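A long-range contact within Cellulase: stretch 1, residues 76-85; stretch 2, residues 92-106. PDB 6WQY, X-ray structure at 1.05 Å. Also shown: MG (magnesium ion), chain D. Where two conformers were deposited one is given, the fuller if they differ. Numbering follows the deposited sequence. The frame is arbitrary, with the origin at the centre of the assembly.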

ATOM      1  N   ARG A  76       6.400  -0.911  -2.348  1.00  7.71           N
ATOM      2  CA  ARG A  76       5.597   0.264  -2.055  1.00  7.85           C
ATOM      3  C   ARG A  76       6.418   1.183  -1.174  1.00  7.60           C
ATOM      4  O   ARG A  76       7.002   0.753  -0.169  1.00  8.22           O
ATOM      5  CB  ARG A  76       4.287  -0.145  -1.388  1.00  7.77           C
ATOM      6  CG  ARG A  76       3.347   1.006  -1.038  1.00  8.23           C
ATOM      7  CD  ARG A  76       1.962   0.481  -0.752  1.00  7.64           C
ATOM      8  NE  ARG A  76       0.971   1.448  -0.302  1.00  7.93           N
ATOM      9  CZ  ARG A  76       0.690   1.730   0.963  1.00  7.13           C
ATOM     10  NH1 ARG A  76       1.414   1.244   1.959  1.00  7.86           N
ATOM     11  NH2 ARG A  76      -0.343   2.524   1.215  1.00  8.22           N
ATOM     12  N   ILE A  77       6.483   2.443  -1.586  1.00  7.66           N
ATOM     13  CA  ILE A  77       7.267   3.495  -0.957  1.00  8.22           C
ATOM     14  C   ILE A  77       6.258   4.515  -0.433  1.00  7.61           C
ATOM     15  O   ILE A  77       5.899   5.476  -1.138  1.00  8.49           O
ATOM     16  CB  ILE A  77       8.223   4.144  -1.977  1.00  8.56           C
ATOM     17  CG1 ILE A  77       9.169   3.114  -2.605  1.00  9.57           C
ATOM     18  CG2 ILE A  77       9.013   5.271  -1.317  1.00  8.87           C
ATOM     19  CD1 ILE A  77       9.811   3.574  -3.897  1.00 11.33           C
ATOM     20  N   PRO A  78       5.766   4.355   0.789  1.00  7.85           N
ATOM     21  CA  PRO A  78       4.888   5.377   1.366  1.00  8.17           C
ATOM     22  C   PRO A  78       5.663   6.674   1.519  1.00  7.56           C
ATOM     23  O   PRO A  78       6.815   6.670   1.966  1.00  8.71           O
ATOM     24  CB  PRO A  78       4.481   4.788   2.715  1.00 10.15           C
ATOM     25  CG  PRO A  78       5.328   3.643   2.961  1.00 13.13           C
ATOM     26  CD  PRO A  78       5.965   3.210   1.688  1.00  7.97           C
ATOM     27  N   VAL A  79       5.021   7.798   1.178  1.00  7.43           N
ATOM     28  CA  VAL A  79       5.667   9.104   1.284  1.00  7.71           C
ATOM     29  C   VAL A  79       4.720  10.054   2.010  1.00  7.59           C
ATOM     30  O   VAL A  79       3.613  10.319   1.527  1.00  7.66           O
ATOM     31  CB  VAL A  79       6.040   9.711  -0.079  1.00  8.01           C
ATOM     32  CG1 VAL A  79       6.742  11.055   0.144  1.00  8.51           C
ATOM     33  CG2 VAL A  79       6.919   8.774  -0.882  1.00  9.04           C
ATOM     34  N   THR A  80       5.172  10.576   3.146  1.00  7.88           N
ATOM     35  CA  THR A  80       4.507  11.673   3.832  1.00  7.88           C
ATOM     36  C   THR A  80       5.138  12.977   3.369  1.00  7.79           C
ATOM     37  O   THR A  80       6.368  13.091   3.313  1.00  8.76           O
ATOM     38  CB  THR A  80       4.645  11.491   5.338  1.00  8.22           C
ATOM     39  OG1 THR A  80       3.895  10.330   5.701  1.00  7.99           O
ATOM     40  CG2 THR A  80       4.136  12.696   6.115  1.00  9.35           C
ATOM     41  N   TRP A  81       4.298  13.968   3.033  1.00  8.03           N
ATOM     42  CA  TRP A  81       4.754  15.206   2.425  1.00  8.35           C
ATOM     43  C   TRP A  81       4.603  16.385   3.378  1.00  8.94           C
ATOM     44  O   TRP A  81       4.900  17.530   3.001  1.00  9.54           O
ATOM     45  CB  TRP A  81       3.999  15.475   1.116  1.00  8.40           C
ATOM     46  CG  TRP A  81       4.103  14.358   0.107  1.00  8.38           C
ATOM     47  CD1 TRP A  81       3.336  13.240   0.060  1.00  8.49           C
ATOM     48  CD2 TRP A  81       5.023  14.248  -0.991  1.00  8.46           C
ATOM     49  NE1 TRP A  81       3.700  12.440  -0.997  1.00  8.79           N
ATOM     50  CE2 TRP A  81       4.731  13.039  -1.657  1.00  8.51           C
ATOM     51  CE3 TRP A  81       6.060  15.045  -1.479  1.00  9.44           C
ATOM     52  CZ2 TRP A  81       5.442  12.614  -2.774  1.00  9.36           C
ATOM     53  CZ3 TRP A  81       6.762  14.612  -2.588  1.00 10.04           C
ATOM     54  CH2 TRP A  81       6.443  13.417  -3.226  1.00  9.92           C
ATOM     55  N   LEU A  82       4.124  16.129   4.594  1.00  9.06           N
ATOM     56  CA  LEU A  82       3.910  17.160   5.592  1.00  9.69           C
ATOM     57  C   LEU A  82       5.178  17.973   5.802  1.00  9.52           C
ATOM     58  O   LEU A  82       6.283  17.440   5.900  1.00 10.26           O
ATOM     59  CB  LEU A  82       3.491  16.504   6.914  1.00  9.70           C
ATOM     60  CG  LEU A  82       2.126  15.815   6.905  1.00 10.50           C
ATOM     61  CD1 LEU A  82       1.941  15.026   8.203  1.00 11.67           C
ATOM     62  CD2 LEU A  82       1.018  16.810   6.713  1.00 11.42           C
ATOM     63  N   GLY A  83       5.008  19.287   5.870  1.00 10.37           N
ATOM     64  CA  GLY A  83       6.116  20.188   6.066  1.00 12.28           C
ATOM     65  C   GLY A  83       6.949  20.461   4.841  1.00 11.51           C
ATOM     66  O   GLY A  83       7.912  21.234   4.929  1.00 13.82           O
ATOM     67  N   HIS A  84       6.605  19.890   3.695  1.00 10.70           N
ATOM     68  CA  HIS A  84       7.343  20.073   2.454  1.00 11.07           C
ATOM     69  C   HIS A  84       6.466  20.585   1.321  1.00 12.04           C
ATOM     70  O   HIS A  84       6.849  20.471   0.145  1.00 12.75           O
ATOM     71  CB  HIS A  84       8.024  18.773   2.041  1.00 11.76           C
ATOM     72  CG  HIS A  84       9.143  18.391   2.936  1.00 11.50           C
ATOM     73  ND1 HIS A  84      10.152  19.270   3.275  1.00 18.32           N
ATOM     74  CD2 HIS A  84       9.456  17.221   3.526  1.00 14.38           C
ATOM     75  CE1 HIS A  84      11.028  18.656   4.052  1.00 19.06           C
ATOM     76  NE2 HIS A  84      10.631  17.412   4.218  1.00 16.35           N
ATOM     77  N   VAL A  85       5.304  21.145   1.637  1.00 11.80           N
ATOM     78  CA  VAL A  85       4.382  21.662   0.630  1.00 11.40           C
ATOM     79  C   VAL A  85       4.029  23.101   0.978  1.00 11.89           C
ATOM     80  O   VAL A  85       3.659  23.402   2.121  1.00 13.23           O
ATOM     81  CB  VAL A  85       3.109  20.802   0.524  1.00 11.35           C
ATOM     82  CG1 VAL A  85       2.189  21.363  -0.535  1.00 11.86           C
ATOM     83  CG2 VAL A  85       3.470  19.366   0.190  1.00 13.10           C
ATOM     84  N   THR A  92       3.508  24.282  -3.720  1.00 10.60           N
ATOM     85  CA  THR A  92       4.774  23.861  -4.306  1.00 11.07           C
ATOM     86  C   THR A  92       5.478  22.877  -3.388  1.00 10.69           C
ATOM     87  O   THR A  92       5.648  23.134  -2.186  1.00 11.51           O
ATOM     88  CB  THR A  92       5.667  25.080  -4.544  1.00 11.85           C
ATOM     89  OG1 THR A  92       4.991  25.956  -5.442  1.00 13.01           O
ATOM     90  CG2 THR A  92       7.010  24.664  -5.116  1.00 12.49           C
ATOM     91  N   ILE A  93       5.912  21.759  -3.953  1.00 10.55           N
ATOM     92  CA  ILE A  93       6.640  20.752  -3.184  1.00 11.17           C
ATOM     93  C   ILE A  93       8.119  21.115  -3.135  1.00 11.20           C
ATOM     94  O   ILE A  93       8.732  21.428  -4.164  1.00 11.93           O
ATOM     95  CB  ILE A  93       6.456  19.348  -3.785  1.00 10.80           C
ATOM     96  CG1 ILE A  93       4.983  18.949  -3.797  1.00 12.35           C
ATOM     97  CG2 ILE A  93       7.280  18.326  -3.005  1.00 11.58           C
ATOM     98  CD1 ILE A  93       4.688  17.660  -4.517  1.00 12.92           C
ATOM     99  N   ASP A  94       8.713  21.077  -1.937  0.61 11.09           N
ATOM    100  CA  ASP A  94      10.142  21.352  -1.794  0.61 11.92           C
ATOM    101  C   ASP A  94      10.955  20.462  -2.732  0.61 12.28           C
ATOM    102  O   ASP A  94      10.805  19.238  -2.728  0.61 10.60           O
ATOM    103  CB  ASP A  94      10.563  21.086  -0.348  0.61 12.92           C
ATOM    104  CG  ASP A  94      12.062  21.153  -0.168  0.61 19.38           C
ATOM    105  OD1 ASP A  94      12.583  22.287  -0.129  0.61 16.18           O
ATOM    106  OD2 ASP A  94      12.709  20.075  -0.080  0.61 16.05           O
ATOM    107  N   GLU A  95      11.851  21.072  -3.514  0.61 12.51           N
ATOM    108  CA  GLU A  95      12.467  20.315  -4.603  0.61 10.66           C
ATOM    109  C   GLU A  95      13.408  19.236  -4.078  0.61 10.04           C
ATOM    110  O   GLU A  95      13.512  18.152  -4.672  0.61 12.06           O
ATOM    111  CB  GLU A  95      13.189  21.242  -5.576  0.61 11.26           C
ATOM    112  CG  GLU A  95      13.326  20.622  -6.952  0.61 11.88           C
ATOM    113  CD  GLU A  95      11.979  20.427  -7.617  0.61 11.32           C
ATOM    114  OE1 GLU A  95      11.179  21.385  -7.636  0.61 11.45           O
ATOM    115  OE2 GLU A  95      11.713  19.303  -8.100  0.61 13.46           O
ATOM    116  N   THR A  96      14.135  19.519  -2.998  1.00 10.92           N
ATOM    117  CA  THR A  96      15.051  18.527  -2.447  1.00 10.54           C
ATOM    118  C   THR A  96      14.300  17.313  -1.917  1.00 10.01           C
ATOM    119  O   THR A  96      14.762  16.179  -2.077  1.00 10.26           O
ATOM    120  CB  THR A  96      15.923  19.149  -1.370  1.00 11.60           C
ATOM    121  OG1 THR A  96      16.815  20.085  -1.997  1.00 14.06           O
ATOM    122  CG2 THR A  96      16.745  18.109  -0.635  1.00 14.40           C
ATOM    123  N   TYR A  97      13.143  17.515  -1.284  1.00 10.02           N
ATOM    124  CA  TYR A  97      12.381  16.353  -0.826  1.00 10.04           C
ATOM    125  C   TYR A  97      11.890  15.529  -2.009  1.00  9.47           C
ATOM    126  O   TYR A  97      11.946  14.293  -1.988  1.00  9.62           O
ATOM    127  CB  TYR A  97      11.231  16.790   0.068  1.00 10.96           C
ATOM    128  CG  TYR A  97      10.585  15.613   0.762  1.00 10.44           C
ATOM    129  CD1 TYR A  97      11.310  14.830   1.655  1.00 11.60           C
ATOM    130  CD2 TYR A  97       9.265  15.260   0.519  1.00  9.39           C
ATOM    131  CE1 TYR A  97      10.742  13.745   2.293  1.00 11.12           C
ATOM    132  CE2 TYR A  97       8.685  14.177   1.165  1.00  9.22           C
ATOM    133  CZ  TYR A  97       9.422  13.429   2.051  1.00  9.30           C
ATOM    134  OH  TYR A  97       8.903  12.344   2.725  1.00  9.68           O
ATOM    135  N   LEU A  98      11.380  16.192  -3.044  1.00  9.78           N
ATOM    136  CA  LEU A  98      10.974  15.477  -4.247  1.00 10.23           C
ATOM    137  C   LEU A  98      12.147  14.727  -4.860  1.00 10.12           C
ATOM    138  O   LEU A  98      11.990  13.595  -5.339  1.00 10.52           O
ATOM    139  CB  LEU A  98      10.341  16.470  -5.216  1.00 11.60           C
ATOM    140  CG  LEU A  98       9.678  15.937  -6.474  1.00 12.55           C
ATOM    141  CD1 LEU A  98       8.643  14.870  -6.164  1.00 12.50           C
ATOM    142  CD2 LEU A  98       9.040  17.084  -7.238  1.00 15.08           C
ATOM    143  N   ASN A  99      13.340  15.330  -4.839  1.00 10.12           N
ATOM    144  CA  ASN A  99      14.521  14.624  -5.304  1.00 10.56           C
ATOM    145  C   ASN A  99      14.777  13.367  -4.482  1.00  9.83           C
ATOM    146  O   ASN A  99      15.166  12.329  -5.035  1.00 10.92           O
ATOM    147  CB  ASN A  99      15.735  15.545  -5.250  1.00 10.77           C
ATOM    148  CG  ASN A  99      16.971  14.870  -5.790  1.00 11.98           C
ATOM    149  OD1 ASN A  99      17.204  14.855  -7.000  1.00 13.12           O
ATOM    150  ND2 ASN A  99      17.771  14.303  -4.906  1.00 12.66           N
ATOM    151  N   ARG A 100      14.606  13.437  -3.160  1.00 10.15           N
ATOM    152  CA  ARG A 100      14.814  12.250  -2.332  1.00  9.72           C
ATOM    153  C   ARG A 100      13.839  11.138  -2.719  1.00  9.65           C
ATOM    154  O   ARG A 100      14.216   9.963  -2.799  1.00  9.79           O
ATOM    155  CB  ARG A 100      14.675  12.587  -0.849  1.00 10.10           C
ATOM    156  CG  ARG A 100      14.786  11.384   0.076  1.00 10.19           C
ATOM    157  CD  ARG A 100      16.113  10.657  -0.091  1.00 10.92           C
ATOM    158  NE  ARG A 100      16.216   9.494   0.780  1.00 10.30           N
ATOM    159  CZ  ARG A 100      17.038   8.478   0.567  1.00 10.52           C
ATOM    160  NH1 ARG A 100      17.828   8.454  -0.496  1.00 11.39           N
ATOM    161  NH2 ARG A 100      17.036   7.462   1.419  1.00 11.04           N
ATOM    162  N   VAL A 101      12.571  11.486  -2.940  1.00  9.24           N
ATOM    163  CA  VAL A 101      11.616  10.481  -3.404  1.00  9.68           C
ATOM    164  C   VAL A 101      12.119   9.867  -4.711  1.00  8.92           C
ATOM    165  O   VAL A 101      12.073   8.640  -4.909  1.00  9.30           O
ATOM    166  CB  VAL A 101      10.214  11.107  -3.555  1.00  9.92           C
ATOM    167  CG1 VAL A 101       9.238  10.102  -4.132  1.00 10.32           C
ATOM    168  CG2 VAL A 101       9.709  11.614  -2.211  1.00  9.65           C
ATOM    169  N   ALA A 102      12.616  10.712  -5.623  1.00  9.72           N
ATOM    170  CA  ALA A 102      13.159  10.212  -6.882  1.00 10.58           C
ATOM    171  C   ALA A 102      14.383   9.328  -6.677  1.00 10.30           C
ATOM    172  O   ALA A 102      14.596   8.384  -7.460  1.00 10.62           O
ATOM    173  CB  ALA A 102      13.479  11.387  -7.813  1.00 11.11           C
ATOM    174  N   GLU A 103      15.200   9.599  -5.658  1.00 10.01           N
ATOM    175  CA  GLU A 103      16.327   8.715  -5.368  1.00 10.23           C
ATOM    176  C   GLU A 103      15.836   7.316  -5.014  1.00  9.88           C
ATOM    177  O   GLU A 103      16.372   6.313  -5.494  1.00 10.38           O
ATOM    178  CB  GLU A 103      17.170   9.271  -4.220  1.00 11.17           C
ATOM    179  CG  GLU A 103      17.983  10.484  -4.592  1.00 13.16           C
ATOM    180  CD  GLU A 103      18.782  11.069  -3.446  1.00 13.28           C
ATOM    181  OE1 GLU A 103      18.674  10.599  -2.292  1.00 15.16           O
ATOM    182  OE2 GLU A 103      19.536  12.044  -3.704  1.00 16.93           O
ATOM    183  N   VAL A 104      14.830   7.236  -4.156  1.00  9.66           N
ATOM    184  CA  VAL A 104      14.336   5.945  -3.696  1.00  9.39           C
ATOM    185  C   VAL A 104      13.629   5.210  -4.830  1.00  9.74           C
ATOM    186  O   VAL A 104      13.842   4.007  -5.016  1.00 10.04           O
ATOM    187  CB  VAL A 104      13.465   6.130  -2.440  1.00  9.60           C
ATOM    188  CG1 VAL A 104      12.921   4.791  -1.968  1.00 10.36           C
ATOM    189  CG2 VAL A 104      14.282   6.777  -1.330  1.00 10.50           C
ATOM    190  N   VAL A 105      12.819   5.916  -5.624  1.00 10.04           N
ATOM    191  CA  VAL A 105      12.265   5.328  -6.845  1.00 10.30           C
ATOM    192  C   VAL A 105      13.376   4.783  -7.728  1.00  9.81           C
ATOM    193  O   VAL A 105      13.266   3.689  -8.296  1.00 10.74           O
ATOM    194  CB  VAL A 105      11.406   6.367  -7.591  1.00 10.28           C
ATOM    195  CG1 VAL A 105      11.076   5.888  -8.993  1.00 11.85           C
ATOM    196  CG2 VAL A 105      10.135   6.661  -6.818  1.00 10.75           C
ATOM    197  N   GLY A 106      14.465   5.538  -7.860  1.00 10.61           N
ATOM    198  CA  GLY A 106      15.581   5.103  -8.682  1.00 10.99           C
ATOM    199  C   GLY A 106      16.284   3.877  -8.158  1.00 10.82           C
ATOM    200  O   GLY A 106      16.775   3.063  -8.947  1.00 11.16           O
TER
HETATM  201 MG    MG D 403       9.414  21.824  -8.558  1.00 16.67          MG
HETATM  202  O   HOH W   1       8.159  21.069  -6.896  1.00 13.69           O
HETATM  203  O   HOH W   2      10.387  22.591 -10.105  1.00 15.04           O
HETATM  204  O   HOH W   3       9.543  19.999  -9.313  1.00 14.78           O
HETATM  205  O   HOH W   4       9.353  23.666  -7.772  1.00 16.83           O
HETATM  206  O   HOH W   5       7.554  22.085  -9.450  1.00 17.54           O

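A helix often packs against the chain that precedes it through one repeating row of side chains, while polar bonds gather around its N-terminal end. This segment of a cellulase illustrates both, burying 639 Å² between residues 76-85, which begin in a strand, and residues 92-106, a short lead-in followed by the helix that begins at Glu95.

At the start of stretch 1, Arg76 lies beyond reach of the helix, its guanidinium hydrogen-bonded elsewhere in the structure. Ile77 makes the first contact: its CD1 lies 3.9 Å from Val104 CG1 and 4.3 Å from Val105 CG2, an apolar meeting of side chains. Pro78 is out of reach, and Val79 again points toward the helix, with CG1 3.8 Å from Val101 CG2 and 3.8 Å from Tyr97 CE2. As stretch 1 advances, its partners step back along the helix, from Val104 and Val105 to Val101 and then Tyr97, so the two chains run in opposite senses.

Thr80 turns its CB away and contributes its backbone instead. Its O lies 2.7 Å from Tyr97 OH, a weak hydrogen bond in which the phenol is the donor, although that proton has another acceptor within reach. Trp81 starts sideways, but its long indole brings its end to stretch 2: Trp81 CZ3 lies 3.8 Å from Ile93 CG2, just before the helix, and Trp81 CH2 sits 3.9 Å from both Leu98 CD1 and Val101 CG2, with the leucine methyl at the edge of the indole. Tyr97 presents its edge to the tryptophan face in an offset arrangement, planes at 88° and centroids 5.6 Å apart, which brings ring hydrogens toward π density.

A type II turn from Trp81 to His84, closed by His84 N to Trp81 O at 3.0 Å, then redirects the chain. Gly83 has a positive phi, a conformation that glycine adopts readily. After the turn, His84 lies over a face of Tyr97: the rings form an offset stack with planes at 23° and centroids 4.3 Å apart, and Tyr97 CB sits over the imidazole face.

The same histidine anchors the backbone. Asp94 N donates to His84 O at 2.9 Å and a nearly straight 168°, and Ile93 CA approaches that oxygen at 3.3 Å. Val85 and Ile93 form a single beta bridge, with Val85 CA 3.4 Å from Thr92 O. Asp94 bonds through its amide to stretch 1, while in the conformer given its OD2 accepts from Tyr97 N at 2.9 Å, capping the helix whose tyrosine is central to the packing.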